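Long-range contacts in toll-receptor-related 2 (Hydra vulgaris, PDB 4W8H), which is a transmembrane Toll-related receptor whose TIR domain, the part held in this chain, probably relays signals by binding other TIR domains: residues K3-N8 / E56-T61; V7-A12 / T22-L27; R60-M65 / I88-R93. All blocks are in the same frame, centred on the assembly; numbering follows the deposited sequence.

Contact 1. Residues K3-N8 / E56-T61; sequences KTYDVN and ENSNRT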
loop_
_atom_site.group_PDB
_atom_site.type_symbol
_atom_site.label_atom_id
_atom_site.label_comp_id
_atom_site.label_asym_id
_atom_site.label_seq_id
_atom_site.Cartn_x
_atom_site.Cartn_y
_atom_site.Cartn_z
ATOM N N LYS A 3 -3.503 2.101 15.757
ATOM C CA LYS A 3 -4.598 1.506 14.986
ATOM C C LYS A 3 -4.533 -0.025 14.984
ATOM O O LYS A 3 -3.475 -0.638 15.257
ATOM C CB LYS A 3 -4.617 2.043 13.554
ATOM C CG LYS A 3 -4.690 3.558 13.438
ATOM C CD LYS A 3 -5.976 4.143 13.988
ATOM C CE LYS A 3 -5.989 5.663 13.870
ATOM N NZ LYS A 3 -7.009 6.128 12.883
ATOM N N THR A 4 -5.673 -0.637 14.681
ATOM C CA THR A 4 -5.804 -2.083 14.685
ATOM C C THR A 4 -4.798 -2.768 13.782
ATOM O O THR A 4 -4.226 -3.762 14.155
ATOM C CB THR A 4 -7.239 -2.501 14.276
ATOM O OG1 THR A 4 -8.148 -2.017 15.267
ATOM C CG2 THR A 4 -7.410 -4.016 14.183
ATOM N N TYR A 5 -4.639 -2.253 12.566
ATOM C CA TYR A 5 -3.697 -2.787 11.588
ATOM C C TYR A 5 -2.512 -1.857 11.498
ATOM O O TYR A 5 -2.638 -0.643 11.598
ATOM C CB TYR A 5 -4.387 -2.909 10.221
ATOM C CG TYR A 5 -5.574 -3.815 10.235
ATOM C CD1 TYR A 5 -5.430 -5.166 9.991
ATOM C CD2 TYR A 5 -6.852 -3.330 10.469
ATOM C CE1 TYR A 5 -6.503 -6.023 9.992
ATOM C CE2 TYR A 5 -7.942 -4.190 10.474
ATOM C CZ TYR A 5 -7.741 -5.536 10.240
ATOM O OH TYR A 5 -8.772 -6.427 10.246
ATOM N N ASP A 6 -1.331 -2.440 11.270
ATOM C CA ASP A 6 -0.169 -1.607 10.965
ATOM C C ASP A 6 -0.272 -0.980 9.576
ATOM O O ASP A 6 0.046 0.203 9.394
ATOM C CB ASP A 6 1.115 -2.426 11.010
ATOM C CG ASP A 6 1.390 -2.948 12.353
ATOM O OD1 ASP A 6 1.671 -2.095 13.221
ATOM O OD2 ASP A 6 1.349 -4.190 12.566
ATOM N N VAL A 7 -0.737 -1.753 8.605
ATOM C CA VAL A 7 -0.801 -1.267 7.232
ATOM C C VAL A 7 -1.997 -1.801 6.509
ATOM O O VAL A 7 -2.443 -2.916 6.757
ATOM C CB VAL A 7 0.431 -1.624 6.378
ATOM C CG1 VAL A 7 1.616 -0.888 6.844
ATOM C CG2 VAL A 7 0.688 -3.108 6.357
ATOM N N ASN A 8 -2.514 -0.955 5.630
ATOM C CA ASN A 8 -3.486 -1.325 4.655
ATOM C C ASN A 8 -2.799 -1.389 3.283
ATOM O O ASN A 8 -1.885 -0.641 3.024
ATOM C CB ASN A 8 -4.536 -0.213 4.663
ATOM C CG ASN A 8 -5.429 -0.256 3.533
ATOM O OD1 ASN A 8 -5.913 -1.319 3.172
ATOM N ND2 ASN A 8 -5.691 0.905 2.930
ATOM N N GLU A 56 -8.774 4.131 7.970
ATOM C CA GLU A 56 -8.855 4.688 9.317
ATOM C C GLU A 56 -8.467 3.686 10.397
ATOM O O GLU A 56 -8.182 4.097 11.522
ATOM C CB GLU A 56 -10.247 5.241 9.594
ATOM C CG GLU A 56 -10.627 6.388 8.657
ATOM C CD GLU A 56 -9.697 7.584 8.763
ATOM O OE1 GLU A 56 -9.316 7.955 9.885
ATOM O OE2 GLU A 56 -9.303 8.135 7.707
ATOM N N ASN A 57 -8.506 2.391 10.098
ATOM C CA ASN A 57 -8.093 1.401 11.054
ATOM C C ASN A 57 -6.666 0.875 10.865
ATOM O O ASN A 57 -6.286 -0.113 11.495
ATOM C CB ASN A 57 -9.079 0.268 11.040
ATOM C CG ASN A 57 -10.394 0.676 11.668
ATOM O OD1 ASN A 57 -10.439 1.016 12.872
ATOM N ND2 ASN A 57 -11.458 0.669 10.890
ATOM N N SER A 58 -5.893 1.572 10.056
ATOM C CA SER A 58 -4.503 1.232 9.769
ATOM C C SER A 58 -3.610 2.434 10.039
ATOM O O SER A 58 -4.016 3.551 9.804
ATOM C CB SER A 58 -4.380 0.830 8.290
ATOM O OG SER A 58 -5.141 -0.332 7.975
ATOM N N ASN A 59 -2.374 2.185 10.454
ATOM C CA ASN A 59 -1.472 3.281 10.698
ATOM C C ASN A 59 -1.036 3.945 9.426
ATOM O O ASN A 59 -0.880 5.145 9.399
ATOM C CB ASN A 59 -0.236 2.822 11.465
ATOM C CG ASN A 59 -0.541 2.414 12.874
ATOM O OD1 ASN A 59 -1.438 2.973 13.524
ATOM N ND2 ASN A 59 0.223 1.448 13.386
ATOM N N ARG A 60 -0.785 3.164 8.387
ATOM C CA ARG A 60 -0.376 3.701 7.108
ATOM C C ARG A 60 -0.941 2.855 5.984
ATOM O O ARG A 60 -1.307 1.699 6.198
ATOM C CB ARG A 60 1.146 3.691 7.013
ATOM C CG ARG A 60 1.826 4.541 8.090
ATOM C CD ARG A 60 3.311 4.742 7.776
ATOM N NE ARG A 60 4.090 5.401 8.830
ATOM C CZ ARG A 60 4.695 4.765 9.825
ATOM N NH1 ARG A 60 4.561 3.450 9.946
ATOM N NH2 ARG A 60 5.443 5.436 10.696
ATOM N N THR A 61 -0.979 3.412 4.767
ATOM C CA THR A 61 -1.444 2.707 3.571
ATOM C C THR A 61 -0.284 2.540 2.610
ATOM O O THR A 61 0.331 3.523 2.202
ATOM C CB THR A 61 -2.586 3.460 2.858
ATOM O OG1 THR A 61 -3.755 3.468 3.697
ATOM C CG2 THR A 61 -2.977 2.791 1.570
HETATM O O HOH W 1 -0.963 -0.004 15.970
HETATM O O HOH W 2 -8.230 0.876 14.598
HETATM O O HOH W 3 2.645 1.499 9.663
HETATM O O HOH W 4 2.546 0.575 12.269
#

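Contact 2. Residues V7-A12 / T22-L27; sequences VNICYA and TLVFKL. Unlike the reference sequence in segment 22-27: K26 (reference Glu), L27 (reference Val).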
loop_
_atom_site.group_PDB
_atom_site.type_symbol
_atom_site.label_atom_id
_atom_site.label_comp_id
_atom_site.label_asym_id
_atom_site.label_seq_id
_atom_site.Cartn_x
_atom_site.Cartn_y
_atom_site.Cartn_z
ATOM N N VAL A 7 -0.737 -1.753 8.605
ATOM C CA VAL A 7 -0.801 -1.267 7.232
ATOM C C VAL A 7 -1.997 -1.801 6.509
ATOM O O VAL A 7 -2.443 -2.916 6.757
ATOM C CB VAL A 7 0.431 -1.624 6.378
ATOM C CG1 VAL A 7 1.616 -0.888 6.844
ATOM C CG2 VAL A 7 0.688 -3.108 6.357
ATOM N N ASN A 8 -2.514 -0.955 5.630
ATOM C CA ASN A 8 -3.486 -1.325 4.655
ATOM C C ASN A 8 -2.799 -1.389 3.283
ATOM O O ASN A 8 -1.885 -0.641 3.024
ATOM C CB ASN A 8 -4.536 -0.213 4.663
ATOM C CG ASN A 8 -5.429 -0.256 3.533
ATOM O OD1 ASN A 8 -5.913 -1.319 3.172
ATOM N ND2 ASN A 8 -5.691 0.905 2.930
ATOM N N ILE A 9 -3.230 -2.307 2.430
ATOM C CA ILE A 9 -2.568 -2.449 1.127
ATOM C C ILE A 9 -3.524 -2.030 0.065
ATOM O O ILE A 9 -4.574 -2.633 -0.115
ATOM C CB ILE A 9 -2.172 -3.898 0.843
ATOM C CG1 ILE A 9 -1.548 -4.564 2.076
ATOM C CG2 ILE A 9 -1.245 -3.960 -0.417
ATOM C CD1 ILE A 9 -0.245 -4.031 2.474
ATOM N N CYS A 10 -3.137 -1.013 -0.657
ATOM C CA CYS A 10 -3.932 -0.510 -1.768
ATOM C C CYS A 10 -3.250 -0.888 -3.103
ATOM O O CYS A 10 -2.092 -0.516 -3.329
ATOM C CB CYS A 10 -4.045 1.010 -1.669
ATOM S SG CYS A 10 -5.010 1.715 -2.984
ATOM N N TYR A 11 -3.936 -1.653 -3.948
ATOM C CA TYR A 11 -3.314 -2.270 -5.133
ATOM C C TYR A 11 -4.390 -2.608 -6.147
ATOM O O TYR A 11 -5.555 -2.795 -5.797
ATOM C CB TYR A 11 -2.541 -3.543 -4.737
ATOM C CG TYR A 11 -3.432 -4.702 -4.353
ATOM C CD1 TYR A 11 -4.078 -4.731 -3.108
ATOM C CD2 TYR A 11 -3.707 -5.723 -5.238
ATOM C CE1 TYR A 11 -4.933 -5.735 -2.784
ATOM C CE2 TYR A 11 -4.533 -6.760 -4.914
ATOM C CZ TYR A 11 -5.186 -6.751 -3.674
ATOM O OH TYR A 11 -6.063 -7.775 -3.356
ATOM N N ALA A 12 -3.988 -2.687 -7.397
ATOM C CA ALA A 12 -4.866 -3.103 -8.482
ATOM C C ALA A 12 -4.956 -4.624 -8.564
ATOM O O ALA A 12 -3.970 -5.329 -8.358
ATOM C CB ALA A 12 -4.359 -2.556 -9.802
ATOM N N THR A 22 3.596 -12.398 -2.225
ATOM C CA THR A 22 4.906 -11.891 -1.806
ATOM C C THR A 22 4.778 -10.831 -0.730
ATOM O O THR A 22 5.269 -11.020 0.381
ATOM C CB THR A 22 5.733 -11.415 -3.019
ATOM O OG1 THR A 22 5.946 -12.512 -3.914
ATOM C CG2 THR A 22 7.092 -10.847 -2.571
ATOM N N LEU A 23 4.111 -9.721 -1.032
ATOM C CA LEU A 23 4.077 -8.619 -0.074
ATOM C C LEU A 23 3.309 -8.952 1.194
ATOM O O LEU A 23 3.839 -8.824 2.315
ATOM C CB LEU A 23 3.498 -7.390 -0.793
ATOM C CG LEU A 23 3.288 -6.136 0.058
ATOM C CD1 LEU A 23 4.551 -5.613 0.633
ATOM C CD2 LEU A 23 2.556 -5.078 -0.734
ATOM N N VAL A 24 2.038 -9.360 1.056
ATOM C CA VAL A 24 1.266 -9.666 2.267
ATOM C C VAL A 24 1.880 -10.836 3.021
ATOM O O VAL A 24 1.998 -10.813 4.239
ATOM C CB VAL A 24 -0.209 -9.968 1.912
ATOM C CG1 VAL A 24 -0.963 -10.536 3.081
ATOM C CG2 VAL A 24 -0.902 -8.728 1.408
ATOM N N PHE A 25 2.275 -11.876 2.293
ATOM C CA PHE A 25 2.925 -13.036 2.883
ATOM C C PHE A 25 4.097 -12.628 3.752
ATOM O O PHE A 25 4.189 -13.076 4.897
ATOM C CB PHE A 25 3.382 -13.948 1.750
ATOM C CG PHE A 25 4.004 -15.251 2.185
ATOM C CD1 PHE A 25 3.230 -16.224 2.770
ATOM C CD2 PHE A 25 5.320 -15.523 1.918
ATOM C CE1 PHE A 25 3.787 -17.457 3.120
ATOM C CE2 PHE A 25 5.882 -16.754 2.275
ATOM C CZ PHE A 25 5.108 -17.693 2.870
ATOM N N LYS A 26 4.983 -11.795 3.238
ATOM C CA LYS A 26 6.156 -11.393 4.005
ATOM C C LYS A 26 5.813 -10.488 5.170
ATOM O O LYS A 26 6.415 -10.604 6.255
ATOM C CB LYS A 26 7.174 -10.764 3.093
ATOM C CG LYS A 26 7.936 -11.836 2.314
ATOM C CD LYS A 26 9.120 -11.292 1.599
ATOM C CE LYS A 26 10.185 -10.688 2.513
ATOM N NZ LYS A 26 10.646 -11.531 3.638
ATOM N N LEU A 27 4.868 -9.567 4.964
ATOM C CA LEU A 27 4.471 -8.692 6.056
ATOM C C LEU A 27 3.933 -9.493 7.222
ATOM O O LEU A 27 4.332 -9.284 8.372
ATOM C CB LEU A 27 3.424 -7.686 5.562
ATOM C CG LEU A 27 3.910 -6.552 4.661
ATOM C CD1 LEU A 27 2.714 -5.910 3.941
ATOM C CD2 LEU A 27 4.680 -5.493 5.424
#

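Contact 3. Residues R60-M65 / I88-R93; sequences RTIVVM and IPILYR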
loop_
_atom_site.group_PDB
_atom_site.type_symbol
_atom_site.label_atom_id
_atom_site.label_comp_id
_atom_site.label_asym_id
_atom_site.label_seq_id
_atom_site.Cartn_x
_atom_site.Cartn_y
_atom_site.Cartn_z
ATOM N N ARG A 60 -0.785 3.164 8.387
ATOM C CA ARG A 60 -0.376 3.701 7.108
ATOM C C ARG A 60 -0.941 2.855 5.984
ATOM O O ARG A 60 -1.307 1.699 6.198
ATOM C CB ARG A 60 1.146 3.691 7.013
ATOM C CG ARG A 60 1.826 4.541 8.090
ATOM C CD ARG A 60 3.311 4.742 7.776
ATOM N NE ARG A 60 4.090 5.401 8.830
ATOM C CZ ARG A 60 4.695 4.765 9.825
ATOM N NH1 ARG A 60 4.561 3.450 9.946
ATOM N NH2 ARG A 60 5.443 5.436 10.696
ATOM N N THR A 61 -0.979 3.412 4.767
ATOM C CA THR A 61 -1.444 2.707 3.571
ATOM C C THR A 61 -0.284 2.540 2.610
ATOM O O THR A 61 0.331 3.523 2.202
ATOM C CB THR A 61 -2.586 3.460 2.858
ATOM O OG1 THR A 61 -3.755 3.468 3.697
ATOM C CG2 THR A 61 -2.977 2.791 1.570
ATOM N N ILE A 62 0.018 1.296 2.296
ATOM C CA ILE A 62 0.944 0.997 1.231
ATOM C C ILE A 62 0.231 1.142 -0.088
ATOM O O ILE A 62 -0.853 0.589 -0.270
ATOM C CB ILE A 62 1.484 -0.462 1.388
ATOM C CG1 ILE A 62 2.348 -0.572 2.645
ATOM C CG2 ILE A 62 2.249 -0.880 0.166
ATOM C CD1 ILE A 62 2.759 -2.009 2.956
ATOM N N VAL A 63 0.833 1.882 -1.003
ATOM C CA VAL A 63 0.322 2.128 -2.331
ATOM C C VAL A 63 1.212 1.348 -3.338
ATOM O O VAL A 63 2.386 1.671 -3.447
ATOM C CB VAL A 63 0.405 3.671 -2.549
ATOM C CG1 VAL A 63 0.131 4.046 -3.992
ATOM C CG2 VAL A 63 -0.545 4.417 -1.563
ATOM N N VAL A 64 0.672 0.358 -4.020
ATOM C CA VAL A 64 1.474 -0.520 -4.904
ATOM C C VAL A 64 1.338 0.081 -6.313
ATOM O O VAL A 64 0.403 -0.236 -7.063
ATOM C CB VAL A 64 1.007 -1.961 -4.824
ATOM C CG1 VAL A 64 1.871 -2.817 -5.769
ATOM C CG2 VAL A 64 1.083 -2.473 -3.389
ATOM N N MET A 65 2.290 0.953 -6.671
ATOM C CA MET A 65 2.212 1.695 -7.910
ATOM C C MET A 65 2.613 0.795 -9.089
ATOM O O MET A 65 3.603 0.032 -9.056
ATOM C CB MET A 65 3.135 2.905 -7.849
ATOM C CG MET A 65 2.781 3.848 -6.698
ATOM S SD MET A 65 3.662 5.430 -6.755
ATOM C CE MET A 65 5.328 4.846 -6.456
ATOM N N ILE A 88 2.908 4.718 2.183
ATOM C CA ILE A 88 4.206 4.159 1.805
ATOM C C ILE A 88 4.110 3.755 0.354
ATOM O O ILE A 88 3.517 2.718 0.047
ATOM C CB ILE A 88 4.567 2.931 2.661
ATOM C CG1 ILE A 88 4.616 3.283 4.138
ATOM C CG2 ILE A 88 5.906 2.375 2.186
ATOM C CD1 ILE A 88 4.751 2.087 5.019
ATOM N N PRO A 89 4.604 4.585 -0.571
ATOM C CA PRO A 89 4.518 4.216 -1.985
ATOM C C PRO A 89 5.632 3.226 -2.346
ATOM O O PRO A 89 6.805 3.410 -1.967
ATOM C CB PRO A 89 4.774 5.528 -2.711
ATOM C CG PRO A 89 4.927 6.629 -1.656
ATOM C CD PRO A 89 5.170 5.932 -0.376
ATOM N N ILE A 90 5.201 2.174 -3.045
ATOM C CA ILE A 90 6.087 1.185 -3.630
ATOM C C ILE A 90 5.989 1.290 -5.137
ATOM O O ILE A 90 4.882 1.206 -5.700
ATOM C CB ILE A 90 5.702 -0.239 -3.226
ATOM C CG1 ILE A 90 5.925 -0.429 -1.719
ATOM C CG2 ILE A 90 6.552 -1.265 -4.034
ATOM C CD1 ILE A 90 5.381 -1.735 -1.191
ATOM N N LEU A 91 7.123 1.464 -5.827
ATOM C CA LEU A 91 7.115 1.357 -7.288
ATOM C C LEU A 91 7.321 -0.092 -7.634
ATOM O O LEU A 91 8.449 -0.598 -7.594
ATOM C CB LEU A 91 8.156 2.254 -7.954
ATOM C CG LEU A 91 8.060 2.333 -9.485
ATOM C CD1 LEU A 91 6.848 3.084 -9.965
ATOM C CD2 LEU A 91 9.323 2.943 -10.068
ATOM N N TYR A 92 6.221 -0.774 -7.924
ATOM C CA TYR A 92 6.244 -2.215 -8.178
ATOM C C TYR A 92 6.566 -2.480 -9.647
ATOM O O TYR A 92 7.341 -3.376 -9.956
ATOM C CB TYR A 92 4.916 -2.859 -7.724
ATOM C CG TYR A 92 4.742 -4.272 -8.211
ATOM C CD1 TYR A 92 5.708 -5.244 -7.996
ATOM C CD2 TYR A 92 3.621 -4.611 -8.965
ATOM C CE1 TYR A 92 5.538 -6.539 -8.526
ATOM C CE2 TYR A 92 3.447 -5.889 -9.479
ATOM C CZ TYR A 92 4.426 -6.826 -9.297
ATOM O OH TYR A 92 4.224 -8.059 -9.842
ATOM N N ARG A 93 5.891 -1.772 -10.533
ATOM C CA ARG A 93 6.162 -1.834 -11.971
ATOM C C ARG A 93 6.339 -0.423 -12.503
ATOM O O ARG A 93 5.618 0.453 -12.071
ATOM C CB ARG A 93 5.028 -2.538 -12.699
ATOM C CG ARG A 93 4.914 -4.022 -12.398
ATOM C CD ARG A 93 3.454 -4.522 -12.638
ATOM N NE ARG A 93 3.025 -4.240 -13.980
ATOM C CZ ARG A 93 1.782 -4.016 -14.383
ATOM N NH1 ARG A 93 0.750 -3.988 -13.522
ATOM N NH2 ARG A 93 1.599 -3.792 -15.683
#

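Contact 1. Residues K3-N8 / E56-T61
Two parallel neighbours of the central sheet, strands 5-10 and 58-65, meet here at their N-terminal ends. Y5 pairs with S58, V7 with R60 and N8 with T61. The sheet is the flavodoxin-like core of the TIR domain. Y5 N bonds to N57 O at 2.9 Å, nearly straight at 169°. The same oxygen also lies in the plane of the Y5 ring, at its edge. Both strands turn a corner, at D6 and at N59. The pairing skips both and resumes at V7 and R60, while backbone bonds run on through the corner. N59 N bonds to Y5 O at 3.1 Å and weakly to D6 O. R60 N donates to D6 O, and N8 N reaches R60 O at 3.0 Å. N8 and T61 lie side by side and point the same way. N8 CG is anti to the backbone N (chi1 166°), and N8 ND2 makes a weak bond to T61 OG1.

K3 lies over the entry to strand 58-65. Its chain is bent at chi2 (-64°), which brings CD to 3.3 Å from E56 O. A second bend, at chi4, turns K3 NZ back to E56 O, at the end of helix 47-56, in a hydrogen bond of 2.7 Å. E56 OE2 is bonded to H85. N59 holds K3 from the other end: its OD1 accepts K3 N at 3.2 Å and also touches K3 CB and CG. N59 ND2 meets two waters, one shared with K3 O and one with D6 OD1. D6 OD2 is bound by K33 N.

Main-chain bonds thus set the register, while one amide and its waters bind the two corners together. The carbonyl at the helix end may help to stabilise the positive charge of K3.

Contact 2. Residues V7-A12 / T22-L27
I9 meets L23, V24 and L27 with no ring between them, so this contact has no stacked faces. The Y11 ring of the strand segment does not touch the helix segment; it has the backbone O of I9 at its edge, in the ring plane. Y11 OH is hydrogen-bonded to N37. The contact itself is aliphatic, and no hydrogen bond crosses it.

I9 carries most of it. Its CG1 stands beside the backbone N (chi1 -44°) and its CG2 beside the carbonyl carbon. The two branches diverge, CG1 and its CD1 toward V24 and L27, CG2 toward L23. CD1, at the end of the CG1 branch, meets L27 CD1 tip to tip at 3.8 Å. CG2 faces L23 CD2, again tip to tip, at 4.0 Å. I9 CG1 also has V24 CG2 at 4.3 Å. L23 reaches the strand with CG anti to its backbone N (chi1 176°). V7 adds a looser touch, CG2 to L27 CD1 at 4.2 Å. L27 therefore presents one methyl, CD1, to both strand residues. It differs here from the reference sequence.

The strand axis and the helix axis are 10.9 Å apart and run almost antiparallel, at 171°. V7 and I9, two residues apart, project from one side of the strand toward the helix.

This is the first half of the beta-alpha-beta unit of strand 5-10, helix 16-29 and strand 34-35. T34 of strand 34-35 touches V7, I9 and L27, and I62 of the neighbouring strand 58-65 packs on I9. Helix 115-127 lies next to helix 16-29 on this face of the sheet. In the seam between them, I126 touches V7 and L27, and L122 touches L23.

Contact 3. Residues R60-M65 / I88-R93
I62 and I90 form the tight part of this contact, with I62 CG2 at 3.5 Å from I90 CD1. V64 CG1 packs almost as closely on Y92 CB, at 3.6 Å. Strands 58-65 and 87-91 run parallel here, in the middle of the sheet. The main-chain bonds alternate regularly: I88 N to T61 O, V63 N to I88 O, I90 N to V63 O at 2.9 Å, and M65 N to I90 O at 2.8 Å. P89 has no N-H to give, and the pairing with 58-65 does not need one: I88 and I90, on either side of it, both donate and accept.

On the opposite face of the sheet from I62 and I90, M65 lies beside P89. A bend at chi3 (-67°) sets CE 3.8 Å from P89 CB and 4.1 Å from L91 CB.

The looser parts are at the two ends. At the start, the R60 and I88 side chains cross at an angle, CD to CD1 at 4.1 Å. At the other end the strand stops, and Y92 and R93 are partly exposed to solvent. The Y92 ring stacks on W18, and R93 makes salt bridges to D15 and D68.

M65 O is gripped by two donors in its carbonyl plane, Y92 N at 3.0 Å and R93 N more distantly. The chemistry changes along the contact: an apolar, buried strand pair ends in a doubly bonded carbonyl. It helps to hold the turn where the chain leaves the sheet for Y92 and R93, whose partners are a ring and two carboxylates.

From the N terminus, strand 5-10 is used first, in contacts 1 and 2. Contact 2 closes the shortest loop, from the strand to helix 16-29. It nests inside the long loop of contact 1, which closes only when strand 58-65 comes alongside. The two share V7 and N8. Contact 3 begins on R60 and T61, where contact 1 ends, and closes a further loop through helix 73-82 onto strand 87-91. N8 O to I62 N, a probable hydrogen bond of 2.8 Å, carries the sheet from contact 1 to contact 3. I9 CD1 on I62 CD1, at 3.7 Å, ties the apolar layer of contact 2 to contact 3. Together they join three adjacent parallel strands and one of the helices on that face, 16-29.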